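Local structure of CT021 (Chlamydia trachomatis serovar L2, 6UXD) at residues N177-I189 against V196-A208. The protein is of unknown function but belongs to a family related to the lipoprotein-trafficking proteins LolA and LolB, so a lipid- or lipoprotein-handling role is conceivable though unproven. Sequence-based numbering, arbitrary orientation.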
loop_
_atom_site.group_PDB
_atom_site.type_symbol
_atom_site.label_atom_id
_atom_site.label_comp_id
_atom_site.label_asym_id
_atom_site.label_seq_id
_atom_site.Cartn_x
_atom_site.Cartn_y
_atom_site.Cartn_z
ATOM N N ASN A 177 -12.730 9.748 -4.343
ATOM C CA ASN A 177 -12.855 10.895 -5.227
ATOM C C ASN A 177 -12.105 12.101 -4.690
ATOM O O ASN A 177 -11.935 13.086 -5.418
ATOM C CB ASN A 177 -14.334 11.241 -5.430
ATOM C CG ASN A 177 -15.091 10.153 -6.208
ATOM O OD1 ASN A 177 -14.512 9.487 -7.058
ATOM N ND2 ASN A 177 -16.391 10.001 -5.932
ATOM N N ASN A 178 -11.689 12.048 -3.432
ATOM C CA ASN A 178 -10.929 13.114 -2.802
ATOM C C ASN A 178 -9.453 12.800 -3.012
ATOM O O ASN A 178 -8.925 11.866 -2.410
ATOM C CB ASN A 178 -11.287 13.213 -1.315
ATOM C CG ASN A 178 -10.530 14.325 -0.632
ATOM O OD1 ASN A 178 -9.724 14.994 -1.267
ATOM N ND2 ASN A 178 -10.795 14.536 0.647
ATOM N N GLU A 179 -8.799 13.550 -3.914
ATOM C CA GLU A 179 -7.401 13.281 -4.251
ATOM C C GLU A 179 -6.468 13.405 -3.057
ATOM O O GLU A 179 -5.329 12.933 -3.121
ATOM C CB GLU A 179 -6.947 14.227 -5.371
ATOM C CG GLU A 179 -7.642 13.895 -6.708
ATOM C CD GLU A 179 -7.617 15.022 -7.735
ATOM O OE1 GLU A 179 -6.712 15.888 -7.682
ATOM O OE2 GLU A 179 -8.521 15.032 -8.600
ATOM N N ARG A 180 -6.918 14.018 -1.968
ATOM C CA ARG A 180 -6.100 14.074 -0.778
ATOM C C ARG A 180 -5.906 12.692 -0.170
ATOM O O ARG A 180 -4.965 12.488 0.601
ATOM C CB ARG A 180 -6.753 15.047 0.199
ATOM C CG ARG A 180 -5.996 15.266 1.452
ATOM C CD ARG A 180 -4.790 16.151 1.234
ATOM N NE ARG A 180 -3.984 16.126 2.451
ATOM C CZ ARG A 180 -3.050 15.220 2.709
ATOM N NH1 ARG A 180 -2.759 14.261 1.806
ATOM N NH2 ARG A 180 -2.397 15.284 3.863
ATOM N N LEU A 181 -6.749 11.724 -0.526
ATOM C CA LEU A 181 -6.620 10.355 -0.039
ATOM C C LEU A 181 -6.031 9.530 -1.182
ATOM O O LEU A 181 -6.764 9.045 -2.050
ATOM C CB LEU A 181 -7.962 9.795 0.405
ATOM C CG LEU A 181 -8.566 10.388 1.679
ATOM C CD1 LEU A 181 -9.973 9.792 1.908
ATOM C CD2 LEU A 181 -7.664 10.133 2.885
ATOM N N ALA A 182 -4.707 9.342 -1.155
ATOM C CA ALA A 182 -3.992 8.851 -2.328
ATOM C C ALA A 182 -3.866 7.334 -2.370
ATOM O O ALA A 182 -3.648 6.781 -3.454
ATOM C CB ALA A 182 -2.596 9.481 -2.384
ATOM N N PHE A 183 -4.017 6.650 -1.234
ATOM C CA PHE A 183 -3.951 5.196 -1.231
ATOM C C PHE A 183 -5.260 4.564 -1.698
ATOM O O PHE A 183 -6.338 5.150 -1.558
ATOM C CB PHE A 183 -3.632 4.673 0.155
ATOM C CG PHE A 183 -2.229 4.927 0.594
ATOM C CD1 PHE A 183 -1.213 4.079 0.203
ATOM C CD2 PHE A 183 -1.933 5.986 1.426
ATOM C CE1 PHE A 183 0.079 4.282 0.632
ATOM C CE2 PHE A 183 -0.654 6.205 1.859
ATOM C CZ PHE A 183 0.371 5.347 1.456
ATOM N N PRO A 184 -5.193 3.357 -2.239
ATOM C CA PRO A 184 -6.411 2.705 -2.714
ATOM C C PRO A 184 -7.352 2.361 -1.568
ATOM O O PRO A 184 -6.934 2.146 -0.428
ATOM C CB PRO A 184 -5.889 1.443 -3.412
ATOM C CG PRO A 184 -4.552 1.201 -2.810
ATOM C CD PRO A 184 -3.991 2.534 -2.460
ATOM N N LEU A 185 -8.647 2.350 -1.887
ATOM C CA LEU A 185 -9.676 1.893 -0.947
ATOM C C LEU A 185 -9.894 0.392 -0.999
ATOM O O LEU A 185 -10.327 -0.208 -0.006
ATOM C CB LEU A 185 -11.010 2.567 -1.257
ATOM C CG LEU A 185 -11.050 4.086 -1.177
ATOM C CD1 LEU A 185 -12.341 4.608 -1.793
ATOM C CD2 LEU A 185 -10.905 4.511 0.274
ATOM N N TRP A 186 -9.616 -0.219 -2.142
ATOM C CA TRP A 186 -10.071 -1.574 -2.429
ATOM C C TRP A 186 -9.398 -2.037 -3.715
ATOM O O TRP A 186 -9.364 -1.295 -4.698
ATOM C CB TRP A 186 -11.583 -1.570 -2.563
ATOM C CG TRP A 186 -12.278 -2.886 -2.742
ATOM C CD1 TRP A 186 -12.533 -3.539 -3.911
ATOM C CD2 TRP A 186 -12.877 -3.660 -1.708
ATOM N NE1 TRP A 186 -13.254 -4.690 -3.661
ATOM C CE2 TRP A 186 -13.462 -4.790 -2.311
ATOM C CE3 TRP A 186 -12.950 -3.521 -0.319
ATOM C CZ2 TRP A 186 -14.122 -5.770 -1.572
ATOM C CZ3 TRP A 186 -13.594 -4.493 0.409
ATOM C CH2 TRP A 186 -14.178 -5.599 -0.212
ATOM N N THR A 187 -8.842 -3.239 -3.710
ATOM C CA THR A 187 -8.203 -3.797 -4.896
ATOM C C THR A 187 -8.687 -5.219 -5.119
ATOM O O THR A 187 -8.660 -6.040 -4.199
ATOM C CB THR A 187 -6.681 -3.759 -4.747
ATOM O OG1 THR A 187 -6.278 -2.410 -4.486
ATOM C CG2 THR A 187 -6.001 -4.262 -6.019
ATOM N N SER A 188 -9.131 -5.505 -6.337
ATOM C CA SER A 188 -9.647 -6.810 -6.710
ATOM C C SER A 188 -8.856 -7.309 -7.907
ATOM O O SER A 188 -8.717 -6.590 -8.900
ATOM C CB SER A 188 -11.145 -6.717 -7.032
ATOM O OG SER A 188 -11.648 -7.929 -7.564
ATOM N N ILE A 189 -8.322 -8.526 -7.813
ATOM C CA ILE A 189 -7.513 -9.086 -8.894
ATOM C C ILE A 189 -7.986 -10.495 -9.229
ATOM O O ILE A 189 -8.124 -11.340 -8.335
ATOM C CB ILE A 189 -6.006 -9.089 -8.552
ATOM C CG1 ILE A 189 -5.215 -9.738 -9.691
ATOM C CG2 ILE A 189 -5.736 -9.805 -7.266
ATOM C CD1 ILE A 189 -3.765 -9.277 -9.784
ATOM N N VAL A 196 -9.302 -12.156 -5.793
ATOM C CA VAL A 196 -8.594 -11.821 -4.568
ATOM C C VAL A 196 -8.811 -10.352 -4.258
ATOM O O VAL A 196 -8.697 -9.497 -5.148
ATOM C CB VAL A 196 -7.093 -12.127 -4.687
ATOM C CG1 VAL A 196 -6.371 -11.618 -3.482
ATOM C CG2 VAL A 196 -6.882 -13.609 -4.877
ATOM N N ILE A 197 -9.111 -10.065 -2.991
ATOM C CA ILE A 197 -9.421 -8.728 -2.513
ATOM C C ILE A 197 -8.337 -8.329 -1.530
ATOM O O ILE A 197 -8.056 -9.066 -0.576
ATOM C CB ILE A 197 -10.797 -8.654 -1.819
ATOM C CG1 ILE A 197 -11.929 -9.059 -2.766
ATOM C CG2 ILE A 197 -10.996 -7.244 -1.243
ATOM C CD1 ILE A 197 -12.135 -8.146 -3.921
ATOM N N ILE A 198 -7.723 -7.180 -1.772
ATOM C CA ILE A 198 -6.906 -6.493 -0.786
ATOM C C ILE A 198 -7.724 -5.296 -0.335
ATOM O O ILE A 198 -8.063 -4.419 -1.144
ATOM C CB ILE A 198 -5.544 -6.062 -1.338
ATOM C CG1 ILE A 198 -4.754 -7.280 -1.829
ATOM C CG2 ILE A 198 -4.741 -5.342 -0.260
ATOM C CD1 ILE A 198 -4.603 -7.323 -3.317
ATOM N N LYS A 199 -8.064 -5.292 0.945
ATOM C CA LYS A 199 -8.972 -4.325 1.543
ATOM C C LYS A 199 -8.168 -3.303 2.332
ATOM O O LYS A 199 -7.236 -3.658 3.058
ATOM C CB LYS A 199 -9.977 -5.067 2.434
ATOM C CG LYS A 199 -10.959 -4.209 3.221
ATOM C CD LYS A 199 -12.014 -5.081 3.934
ATOM C CE LYS A 199 -12.787 -4.290 5.013
ATOM N NZ LYS A 199 -13.766 -5.141 5.777
ATOM N N THR A 200 -8.513 -2.029 2.180
ATOM C CA THR A 200 -7.904 -0.980 2.993
ATOM C C THR A 200 -8.795 -0.736 4.203
ATOM O O THR A 200 -9.949 -0.310 4.057
ATOM C CB THR A 200 -7.719 0.307 2.203
ATOM O OG1 THR A 200 -7.021 0.015 0.987
ATOM C CG2 THR A 200 -6.911 1.303 3.016
ATOM N N ILE A 201 -8.275 -1.030 5.388
ATOM C CA ILE A 201 -9.099 -0.975 6.591
ATOM C C ILE A 201 -8.898 0.312 7.370
ATOM O O ILE A 201 -9.765 0.664 8.184
ATOM C CB ILE A 201 -8.850 -2.203 7.486
ATOM C CG1 ILE A 201 -7.401 -2.245 8.002
ATOM C CG2 ILE A 201 -9.156 -3.454 6.705
ATOM C CD1 ILE A 201 -7.085 -3.482 8.869
ATOM N N GLU A 202 -7.809 1.042 7.124
ATOM C CA GLU A 202 -7.604 2.335 7.757
ATOM C C GLU A 202 -6.709 3.168 6.861
ATOM O O GLU A 202 -5.805 2.627 6.223
ATOM C CB GLU A 202 -6.980 2.188 9.146
ATOM C CG GLU A 202 -6.963 3.488 9.954
ATOM C CD GLU A 202 -6.396 3.320 11.363
ATOM O OE1 GLU A 202 -6.921 2.477 12.110
ATOM O OE2 GLU A 202 -5.411 4.026 11.716
ATOM N N MET A 203 -7.000 4.463 6.761
ATOM C CA MET A 203 -6.072 5.390 6.128
ATOM C C MET A 203 -6.215 6.738 6.816
ATOM O O MET A 203 -7.232 7.031 7.457
ATOM C CB MET A 203 -6.305 5.514 4.607
ATOM C CG MET A 203 -7.698 5.919 4.236
ATOM S SD MET A 203 -8.066 6.112 2.483
ATOM C CE MET A 203 -7.687 4.505 1.761
ATOM N N GLY A 204 -5.173 7.554 6.692
ATOM C CA GLY A 204 -5.203 8.874 7.272
ATOM C C GLY A 204 -3.967 9.722 7.025
ATOM O O GLY A 204 -3.269 9.586 6.007
ATOM N N HIS A 205 -3.731 10.643 7.954
ATOM C CA HIS A 205 -2.734 11.685 7.803
ATOM C C HIS A 205 -2.018 11.887 9.128
ATOM O O HIS A 205 -2.498 11.465 10.188
ATOM C CB HIS A 205 -3.370 13.003 7.363
ATOM C CG HIS A 205 -4.334 12.865 6.230
ATOM N ND1 HIS A 205 -3.942 12.517 4.956
ATOM C CD2 HIS A 205 -5.677 13.039 6.175
ATOM C CE1 HIS A 205 -4.997 12.493 4.162
ATOM N NE2 HIS A 205 -6.063 12.801 4.877
ATOM N N GLN A 206 -0.859 12.551 9.045
ATOM C CA GLN A 206 -0.095 12.998 10.210
ATOM C C GLN A 206 0.407 11.831 11.036
ATOM O O GLN A 206 0.485 11.925 12.257
ATOM C CB GLN A 206 -0.916 13.928 11.109
ATOM C CG GLN A 206 -1.444 15.171 10.420
ATOM C CD GLN A 206 -2.441 15.942 11.284
ATOM O OE1 GLN A 206 -2.246 17.130 11.566
ATOM N NE2 GLN A 206 -3.527 15.266 11.697
ATOM N N ALA A 207 0.706 10.711 10.393
ATOM C CA ALA A 207 1.356 9.617 11.095
ATOM C C ALA A 207 2.868 9.842 11.132
ATOM O O ALA A 207 3.458 10.394 10.197
ATOM C CB ALA A 207 1.059 8.286 10.418
ATOM N N ALA A 208 3.495 9.391 12.213
ATOM C CA ALA A 208 4.932 9.506 12.395
ATOM C C ALA A 208 5.539 8.116 12.465
ATOM O O ALA A 208 4.948 7.196 13.042
ATOM C CB ALA A 208 5.279 10.296 13.663
HETATM O O HOH W 1 -11.696 -0.997 2.173
HETATM O O HOH W 2 -6.782 -1.939 -1.161
#
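I189 and V196 exchange two backbone hydrogen bonds, as do T187 and I198 (I198 N to T187 O, 2.8 Å), so strands 186-189 and 196-204 run antiparallel, their axes 172° apart. W186 suits the non-hydrogen-bonded position facing K199 because its broad apolar ring can cover two neighbours: with CG anti to the backbone N (chi1 -175°), the indole reaches over the partner strand, where I197 CG2 sits over one face in a CH-pi contact, 3.6 Å from the six-membered ring centroid. K199 CG and CD come obliquely to CZ3, while the ammonium reaches E146 in a salt bridge. I197 CD1 also meets S188 CB. On the side of W186 away from the turn the pairing weakens: T200 N bonds L185 O only weakly, and water 1 bridges L185 O and T200 O. A threonine serves here because its hydroxyl donates to P184 O (2.6 Å) from above the carbonyl plane and accepts from water 2, which also donates to I198 O. This is a beta hairpin whose second strand also pairs with strands 21-26 and 142-144, within the largely antiparallel fold of a LolA/LolB relative. The widening gap suits a long, flexible methionine: M203, bent at chi3, brings CE to 3.5 Å from L185 CD2, while SD packs against L181 CD2. L181 CD2 also touches H205 NE2. H205 ND1 lies over one face of the R180 guanidinium, the planes 41° apart; D20 is hydrogen-bonded to H205 ND1 and salt-bridged to R180.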